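Local coordinates for predicted ancestral HMA domain of Pik-1 from Oryza spp. (Synthetic construct, PDB 7BNT), which probably binds AVR-Pik effectors of the rice blast fungus, as the integrated HMA domains of Pik-1 immune receptors do, at residues G3-I8 and G32-A37; K22-V27 and V36-D41; A61-K64 and H68-L71. One frame throughout, in Å; residues are numbered along the deposited sequence. Where two conformers were deposited one is given.

Contact 1: residues G3-I8 and G32-A37; sequences GMKQKI and GVDSVA. With EDO (1,2-ethanediol), chain D.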
loop_
_atom_site.group_PDB
_atom_site.type_symbol
_atom_site.label_atom_id
_atom_site.label_comp_id
_atom_site.label_asym_id
_atom_site.label_seq_id
_atom_site.Cartn_x
_atom_site.Cartn_y
_atom_site.Cartn_z
ATOM N N GLY B 3 13.983 -3.206 9.741
ATOM C CA GLY B 3 13.265 -3.133 11.016
ATOM C C GLY B 3 12.336 -4.317 11.170
ATOM O O GLY B 3 12.629 -5.371 10.604
ATOM N N MET B 4 11.292 -4.175 11.963
ATOM C CA MET B 4 10.448 -5.330 12.345
ATOM C C MET B 4 9.155 -5.375 11.530
ATOM O O MET B 4 8.415 -6.338 11.683
ATOM C CB MET B 4 10.191 -5.321 13.860
ATOM C CG MET B 4 11.389 -5.865 14.642
ATOM S SD MET B 4 11.863 -7.588 14.156
ATOM C CE MET B 4 10.348 -8.446 14.573
ATOM N N LYS B 5 8.944 -4.471 10.591
ATOM C CA LYS B 5 7.682 -4.480 9.818
ATOM C C LYS B 5 7.912 -5.165 8.467
ATOM O O LYS B 5 9.007 -5.139 7.929
ATOM C CB LYS B 5 7.162 -3.060 9.612
ATOM C CG LYS B 5 6.931 -2.269 10.898
ATOM C CD LYS B 5 5.808 -2.808 11.723
ATOM C CE LYS B 5 5.553 -1.947 12.951
ATOM N NZ LYS B 5 4.354 -2.384 13.685
ATOM N N GLN B 6 6.855 -5.800 7.990
ATOM C CA GLN B 6 6.749 -6.414 6.663
ATOM C C GLN B 6 6.072 -5.421 5.715
ATOM O O GLN B 6 5.253 -4.624 6.146
ATOM C CB GLN B 6 5.824 -7.632 6.724
ATOM C CG GLN B 6 6.249 -8.748 7.667
ATOM C CD GLN B 6 5.076 -9.671 7.846
ATOM O OE1 GLN B 6 4.247 -9.441 8.728
ATOM N NE2 GLN B 6 4.982 -10.686 6.990
ATOM N N LYS B 7 6.449 -5.431 4.452
ATOM C CA LYS B 7 5.677 -4.738 3.405
ATOM C C LYS B 7 5.404 -5.770 2.325
ATOM O O LYS B 7 6.334 -6.431 1.863
ATOM C CB LYS B 7 6.389 -3.524 2.801
ATOM C CG LYS B 7 5.585 -2.823 1.709
ATOM C CD LYS B 7 6.227 -1.543 1.192
ATOM C CE LYS B 7 7.706 -1.707 0.952
ATOM N NZ LYS B 7 8.311 -0.516 0.318
ATOM N N ILE B 8 4.148 -5.913 1.958
ATOM C CA ILE B 8 3.807 -6.747 0.789
ATOM C C ILE B 8 2.858 -5.956 -0.102
ATOM O O ILE B 8 2.208 -4.984 0.329
ATOM C CB ILE B 8 3.196 -8.091 1.206
ATOM C CG1 ILE B 8 1.857 -7.853 1.891
ATOM C CG2 ILE B 8 4.154 -8.926 2.058
ATOM C CD1 ILE B 8 1.127 -9.110 2.210
ATOM N N GLY B 32 -2.672 -7.183 12.806
ATOM C CA GLY B 32 -1.254 -6.804 12.655
ATOM C C GLY B 32 -0.995 -5.867 11.496
ATOM O O GLY B 32 0.151 -5.613 11.226
ATOM N N VAL B 33 -2.024 -5.422 10.799
ATOM C CA VAL B 33 -1.885 -4.395 9.737
ATOM C C VAL B 33 -1.792 -3.016 10.374
ATOM O O VAL B 33 -2.641 -2.656 11.189
ATOM C CB VAL B 33 -3.025 -4.495 8.715
ATOM C CG1 VAL B 33 -3.032 -3.303 7.756
ATOM C CG2 VAL B 33 -2.927 -5.827 7.983
ATOM N N ASP B 34 -0.792 -2.256 9.981
ATOM C CA ASP B 34 -0.606 -0.852 10.391
ATOM C C ASP B 34 -1.147 0.093 9.327
ATOM O O ASP B 34 -1.701 1.133 9.717
ATOM C CB ASP B 34 0.853 -0.566 10.660
ATOM C CG ASP B 34 1.393 -1.396 11.806
ATOM O OD1 ASP B 34 0.598 -1.754 12.703
ATOM O OD2 ASP B 34 2.562 -1.716 11.719
ATOM N N SER B 35 -0.956 -0.208 8.056
ATOM C CA SER B 35 -1.343 0.749 7.011
ATOM C C SER B 35 -1.554 0.014 5.697
ATOM O O SER B 35 -0.915 -1.020 5.448
ATOM C CB SER B 35 -0.358 1.897 6.880
ATOM O OG SER B 35 0.956 1.406 6.725
ATOM N N VAL B 36 -2.394 0.629 4.867
ATOM C CA VAL B 36 -2.709 0.088 3.523
ATOM C C VAL B 36 -2.748 1.275 2.573
ATOM O O VAL B 36 -3.211 2.351 2.957
ATOM C CB VAL B 36 -4.054 -0.662 3.464
ATOM C CG1 VAL B 36 -4.000 -1.894 4.326
ATOM C CG2 VAL B 36 -5.220 0.213 3.854
ATOM N N ALA B 37 -2.345 1.044 1.328
ATOM C CA ALA B 37 -2.437 2.081 0.280
ATOM C C ALA B 37 -2.667 1.435 -1.074
ATOM O O ALA B 37 -2.125 0.366 -1.361
ATOM C CB ALA B 37 -1.182 2.928 0.249
HETATM C C1 EDO D . -6.772 -3.373 12.476
HETATM O O1 EDO D . -7.243 -4.571 11.884
HETATM C C2 EDO D . -5.453 -3.549 13.131
HETATM O O2 EDO D . -4.571 -4.403 12.398
#

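Contact 2: residues K22-V27 and V36-D41; sequences KAMALV and VALVGD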
loop_
_atom_site.group_PDB
_atom_site.type_symbol
_atom_site.label_atom_id
_atom_site.label_comp_id
_atom_site.label_asym_id
_atom_site.label_seq_id
_atom_site.Cartn_x
_atom_site.Cartn_y
_atom_site.Cartn_z
ATOM N N LYS B 22 -13.838 -3.066 -1.122
ATOM C CA LYS B 22 -14.047 -4.302 -0.320
ATOM C C LYS B 22 -12.671 -4.947 -0.041
ATOM O O LYS B 22 -12.426 -5.424 1.076
ATOM C CB LYS B 22 -14.994 -5.260 -1.044
ATOM C CG LYS B 22 -15.375 -6.488 -0.246
ATOM C CD LYS B 22 -16.571 -7.256 -0.794
ATOM C CE LYS B 22 -16.964 -8.405 0.120
ATOM N NZ LYS B 22 -18.413 -8.709 0.072
ATOM N N ALA B 23 -11.777 -4.977 -1.033
ATOM C CA ALA B 23 -10.430 -5.559 -0.872
ATOM C C ALA B 23 -9.654 -4.726 0.161
ATOM O O ALA B 23 -9.033 -5.298 1.055
ATOM C CB ALA B 23 -9.714 -5.636 -2.190
ATOM N N MET B 24 -9.708 -3.397 0.022
ATOM C CA MET B 24 -9.064 -2.445 0.964
ATOM C C MET B 24 -9.570 -2.719 2.383
ATOM O O MET B 24 -8.753 -2.823 3.304
ATOM C CB MET B 24 -9.350 -0.994 0.564
ATOM C CG MET B 24 -8.470 -0.487 -0.578
ATOM S SD MET B 24 -6.745 -0.159 -0.094
ATOM C CE MET B 24 -6.903 1.466 0.621
ATOM N N ALA B 25 -10.880 -2.853 2.540
ATOM C CA ALA B 25 -11.514 -3.076 3.852
ATOM C C ALA B 25 -11.047 -4.403 4.449
ATOM O O ALA B 25 -10.699 -4.452 5.655
ATOM C CB ALA B 25 -13.013 -3.062 3.735
ATOM N N LEU B 26 -11.021 -5.452 3.640
ATOM C CA LEU B 26 -10.589 -6.780 4.134
ATOM C C LEU B 26 -9.148 -6.675 4.621
ATOM O O LEU B 26 -8.837 -7.131 5.756
ATOM C CB LEU B 26 -10.765 -7.836 3.052
ATOM C CG LEU B 26 -10.412 -9.258 3.481
ATOM C CD1 LEU B 26 -11.149 -10.266 2.610
ATOM C CD2 LEU B 26 -8.916 -9.534 3.419
ATOM N N VAL B 27 -8.258 -6.103 3.810
ATOM C CA VAL B 27 -6.834 -6.029 4.221
ATOM C C VAL B 27 -6.724 -5.161 5.471
ATOM O O VAL B 27 -6.065 -5.579 6.436
ATOM C CB VAL B 27 -5.948 -5.530 3.077
ATOM C CG1 VAL B 27 -4.516 -5.389 3.563
ATOM C CG2 VAL B 27 -6.058 -6.469 1.877
ATOM N N VAL B 36 -2.394 0.629 4.867
ATOM C CA VAL B 36 -2.709 0.088 3.523
ATOM C C VAL B 36 -2.748 1.275 2.573
ATOM O O VAL B 36 -3.211 2.351 2.957
ATOM C CB VAL B 36 -4.054 -0.662 3.464
ATOM C CG1 VAL B 36 -4.000 -1.894 4.326
ATOM C CG2 VAL B 36 -5.220 0.213 3.854
ATOM N N ALA B 37 -2.345 1.044 1.328
ATOM C CA ALA B 37 -2.437 2.081 0.280
ATOM C C ALA B 37 -2.667 1.435 -1.074
ATOM O O ALA B 37 -2.125 0.366 -1.361
ATOM C CB ALA B 37 -1.182 2.928 0.249
ATOM N N LEU B 38 -3.436 2.130 -1.898
ATOM C CA LEU B 38 -3.556 1.768 -3.320
ATOM C C LEU B 38 -2.312 2.256 -4.061
ATOM O O LEU B 38 -1.993 3.445 -4.007
ATOM C CB LEU B 38 -4.796 2.389 -3.930
ATOM C CG LEU B 38 -6.089 1.749 -3.506
ATOM C CD1 LEU B 38 -7.247 2.556 -4.081
ATOM C CD2 LEU B 38 -6.142 0.310 -3.991
ATOM N N VAL B 39 -1.640 1.351 -4.722
ATOM C CA VAL B 39 -0.381 1.614 -5.442
ATOM C C VAL B 39 -0.507 0.956 -6.820
ATOM O O VAL B 39 -1.562 0.437 -7.193
ATOM C CB VAL B 39 0.849 1.110 -4.646
ATOM C CG1 VAL B 39 0.972 1.831 -3.329
ATOM C CG2 VAL B 39 0.882 -0.399 -4.461
ATOM N N GLY B 40 0.558 1.062 -7.568
ATOM C CA GLY B 40 0.622 0.582 -8.944
ATOM C C GLY B 40 0.287 1.692 -9.912
ATOM O O GLY B 40 -0.438 2.646 -9.567
ATOM N N ASP B 41 0.809 1.593 -11.126
ATOM C CA ASP B 41 0.493 2.602 -12.175
ATOM C C ASP B 41 -1.022 2.704 -12.415
ATOM O O ASP B 41 -1.467 3.772 -12.766
ATOM C CB ASP B 41 1.279 2.313 -13.446
ATOM C CG ASP B 41 2.744 2.702 -13.419
ATOM O OD1 ASP B 41 3.172 3.377 -12.463
ATOM O OD2 ASP B 41 3.448 2.386 -14.393
#

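Contact 3: residues A61-K64 and H68-L71; sequences ALRK and HAEL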
loop_
_atom_site.group_PDB
_atom_site.type_symbol
_atom_site.label_atom_id
_atom_site.label_comp_id
_atom_site.label_asym_id
_atom_site.label_seq_id
_atom_site.Cartn_x
_atom_site.Cartn_y
_atom_site.Cartn_z
ATOM N N ALA B 61 -7.807 -15.208 1.514
ATOM C CA ALA B 61 -8.973 -14.487 2.072
ATOM C C ALA B 61 -9.524 -13.516 1.020
ATOM O O ALA B 61 -10.743 -13.447 0.839
ATOM C CB ALA B 61 -8.593 -13.794 3.356
ATOM N N LEU B 62 -8.641 -12.813 0.310
ATOM C CA LEU B 62 -9.115 -11.894 -0.743
ATOM C C LEU B 62 -9.806 -12.696 -1.839
ATOM O O LEU B 62 -10.854 -12.242 -2.333
ATOM C CB LEU B 62 -7.932 -11.102 -1.292
ATOM C CG LEU B 62 -7.508 -9.942 -0.397
ATOM C CD1 LEU B 62 -6.127 -9.450 -0.810
ATOM C CD2 LEU B 62 -8.518 -8.799 -0.453
ATOM N N ARG B 63 -9.236 -13.825 -2.239
ATOM C CA ARG B 63 -9.887 -14.634 -3.308
ATOM C C ARG B 63 -11.266 -15.137 -2.887
ATOM O O ARG B 63 -12.152 -15.193 -3.756
ATOM C CB ARG B 63 -8.990 -15.799 -3.664
ATOM C CG ARG B 63 -7.826 -15.292 -4.467
ATOM C CD ARG B 63 -7.016 -16.445 -4.931
ATOM N NE ARG B 63 -5.782 -15.956 -5.506
ATOM C CZ ARG B 63 -4.832 -16.763 -5.918
ATOM N NH1 ARG B 63 -3.725 -16.281 -6.471
ATOM N NH2 ARG B 63 -5.051 -18.057 -5.855
ATOM N N LYS B 64 -11.415 -15.538 -1.627
ATOM C CA LYS B 64 -12.706 -16.030 -1.085
ATOM C C LYS B 64 -13.736 -14.893 -1.086
ATOM O O LYS B 64 -14.875 -15.107 -1.495
ATOM C CB LYS B 64 -12.529 -16.583 0.328
ATOM C CG LYS B 64 -13.713 -17.368 0.872
ATOM N N HIS B 68 -10.286 -12.333 -7.406
ATOM C CA HIS B 68 -8.923 -12.849 -7.615
ATOM C C HIS B 68 -7.889 -11.880 -7.032
ATOM O O HIS B 68 -8.007 -10.647 -7.262
ATOM C CB HIS B 68 -8.630 -13.127 -9.083
ATOM C CG HIS B 68 -7.350 -13.884 -9.231
ATOM N ND1 HIS B 68 -7.132 -15.082 -8.564
ATOM C CD2 HIS B 68 -6.205 -13.601 -9.895
ATOM C CE1 HIS B 68 -5.924 -15.525 -8.855
ATOM N NE2 HIS B 68 -5.335 -14.636 -9.675
ATOM N N ALA B 69 -6.846 -12.445 -6.444
ATOM C CA ALA B 69 -5.751 -11.688 -5.809
ATOM C C ALA B 69 -4.444 -12.403 -6.121
ATOM O O ALA B 69 -4.425 -13.632 -6.247
ATOM C CB ALA B 69 -5.976 -11.582 -4.324
ATOM N N GLU B 70 -3.372 -11.641 -6.215
ATOM C CA GLU B 70 -2.049 -12.153 -6.608
ATOM C C GLU B 70 -0.980 -11.408 -5.813
ATOM O O GLU B 70 -0.905 -10.181 -5.887
ATOM C CB GLU B 70 -1.882 -11.972 -8.121
ATOM C CG GLU B 70 -0.589 -12.487 -8.671
ATOM C CD GLU B 70 -0.465 -12.297 -10.179
ATOM O OE1 GLU B 70 -1.329 -11.585 -10.781
ATOM O OE2 GLU B 70 0.510 -12.819 -10.747
ATOM N N LEU B 71 -0.174 -12.145 -5.073
ATOM C CA LEU B 71 0.997 -11.565 -4.387
ATOM C C LEU B 71 2.014 -11.112 -5.423
ATOM O O LEU B 71 2.419 -11.938 -6.262
ATOM C CB LEU B 71 1.592 -12.590 -3.437
ATOM C CG LEU B 71 2.774 -12.152 -2.579
ATOM C CD1 LEU B 71 2.402 -11.011 -1.658
ATOM C CD2 LEU B 71 3.288 -13.319 -1.766
#

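Contact 1: residues G3-I8 and G32-A37
Lys5 reaches Asp34 by turning early and then running straight: its CG lies anti to its own carbonyl carbon (chi1 -57°), the chain bends at the next bond (chi2 -68°), and from there it is extended out to NZ. Asp34 likewise sets CG opposite its carbonyl carbon, which carries the carboxylate out to meet the ammonium group. NZ of Lys5 lies 2.7 Å from OD2 of Asp34, a salt bridge that is also a hydrogen bond. The ammonium group comes in on the syn side of that oxygen, 22° out of the carboxylate plane, and the two side chains cross at about a right angle. Of the two carboxylate oxygens only OD2 takes the lysine; OD1 of Asp34 is 3.9 Å from NZ of Lys5.

The domain has the ferredoxin-like fold of HMA domains, in which strands 6-11 and 33-39 are separated by strand 45-50. The backbones are therefore far apart, with CA of Lys5 9.1 Å from CA of Asp34, and a long flexible lysine suits the span. A classic beta bulge places Asp34 and Ser35 both across from Val49. Beyond the end of the middle strand, Asp51 forms a second salt bridge with the same ammonium group, and a methionine in place of Lys5 would probably leave Asp34 and Asp51 without the cation they share. At the neighbouring Val33, a molecule of 1,2-ethanediol, probably from the crystallisation liquor, has its O2 2.9 Å from O of Val33. OD1 of Asp34 makes a long, weak ion pair with Arg43 of the second subunit.

Contact 2: residues K22-V27 and V36-D41
Met24 and Val27 of the helix pack against Val36 and Leu38 of the strand in a buried, wholly apolar contact, which lays helix 17-28 on one face of the antiparallel sheet at strand 33-39, one of its two edge strands within the chain. No hydrogen bond crosses between the segments. The short axes approach to 9.3 Å and run nearly opposite, with 148° between their directions, as expected where the chain leaves the helix and turns back into the strand.

The closest meeting is that of the two valines. CG1 of Val27 lies 3.6 Å from CG1 of Val36, the side chains sliding past each other in opposite directions. Val27 holds CG1 anti to its backbone N, which carries this methyl out toward the strand. Beta-branched residues suit both places: their methyls branch next to the backbone and meet without a long reach.

These elements form the first beta-alpha-beta crossover of the ferredoxin-like fold: strand 6-11 leads into helix 17-28, which returns as strand 33-39, parallel to the first, with strand 45-50 between them. Val48 of that middle strand touches both Val27 and Val36.

Met24, about one turn earlier on the helix, starts from a CB that does not face the strand and has to curl its end back to it. In one of its two modelled conformers the chain bends twice, at chi2 (-73°) and chi3, so that its end comes down onto the strand. CE of Met24 then comes 3.9 Å from CG2 of Val36, while SD of Met24 sits 4.0 Å from CG of Leu38, the two side chains crossing at a slant. An unbranched, pliable methionine can touch two strand residues at once. Leu38 also packs on Val33 of the second subunit, whose strand continues the sheet by pairing with Val36 and Ala37.

Contact 3: residues A61-K64 and H68-L71
His68 lies side by side with Arg63, in the short turn by which the second helix of the ferredoxin-like fold, 55-65, passes into the last strand, 70-74. Its CG is anti to the backbone N (chi1 -169°), which brings CE1 of the ring over one face of the guanidinium, toward its rim. The two planes are 29° apart, and CE1 of His68 approaches NH1 of Arg63 to 3.3 Å.

Ala69 follows, and its carbonyl O accepts two hydrogen bonds side-on from Arg63, from NE at 2.8 Å and from NH1 at 2.7 Å. NE comes in the carbonyl plane on a lone pair, NH1 nearly in line with the C=O bond, and both N-H bonds are bent (143°). The oxygen lies in the guanidinium plane, so the pair of bonds fixes the rotation of the flat group. An arginine suits this place because two adjacent N-H groups can converge on one oxygen. The methyl of Ala69 turns inward, its CB 3.6 Å from CB of Leu62, where a small residue lets helix and turn lie close; Ile10 of strand 6-11 also touches both side chains.

At Glu70 the strand begins; its CB points away from the helix, and OE1 of Glu70 is 6.8 Å from NH1 of Arg63, opposite charges not in contact.

Contacts 1 and 2 both end on strand 33-39 and share Val36 and Ala37; their centres are about 12 Å apart, and CG2 of Val33, the residue where the ethanediol sits, packs 3.5 Å from O of Val27. Both also touch the second subunit. Contact 3 lies about 12 Å from contact 2, centre to centre, and joins it through the interior between the helices, where CD2 of Leu62 is 3.8 Å from CA of Ala23. Contacts 1 and 3, about 18 Å apart, fall on opposite sides of the chain's centre and are bridged by the neighbouring strands 6-11 and 70-74. Residues of all three segment pairs also reach the chain of another protein in the assembly.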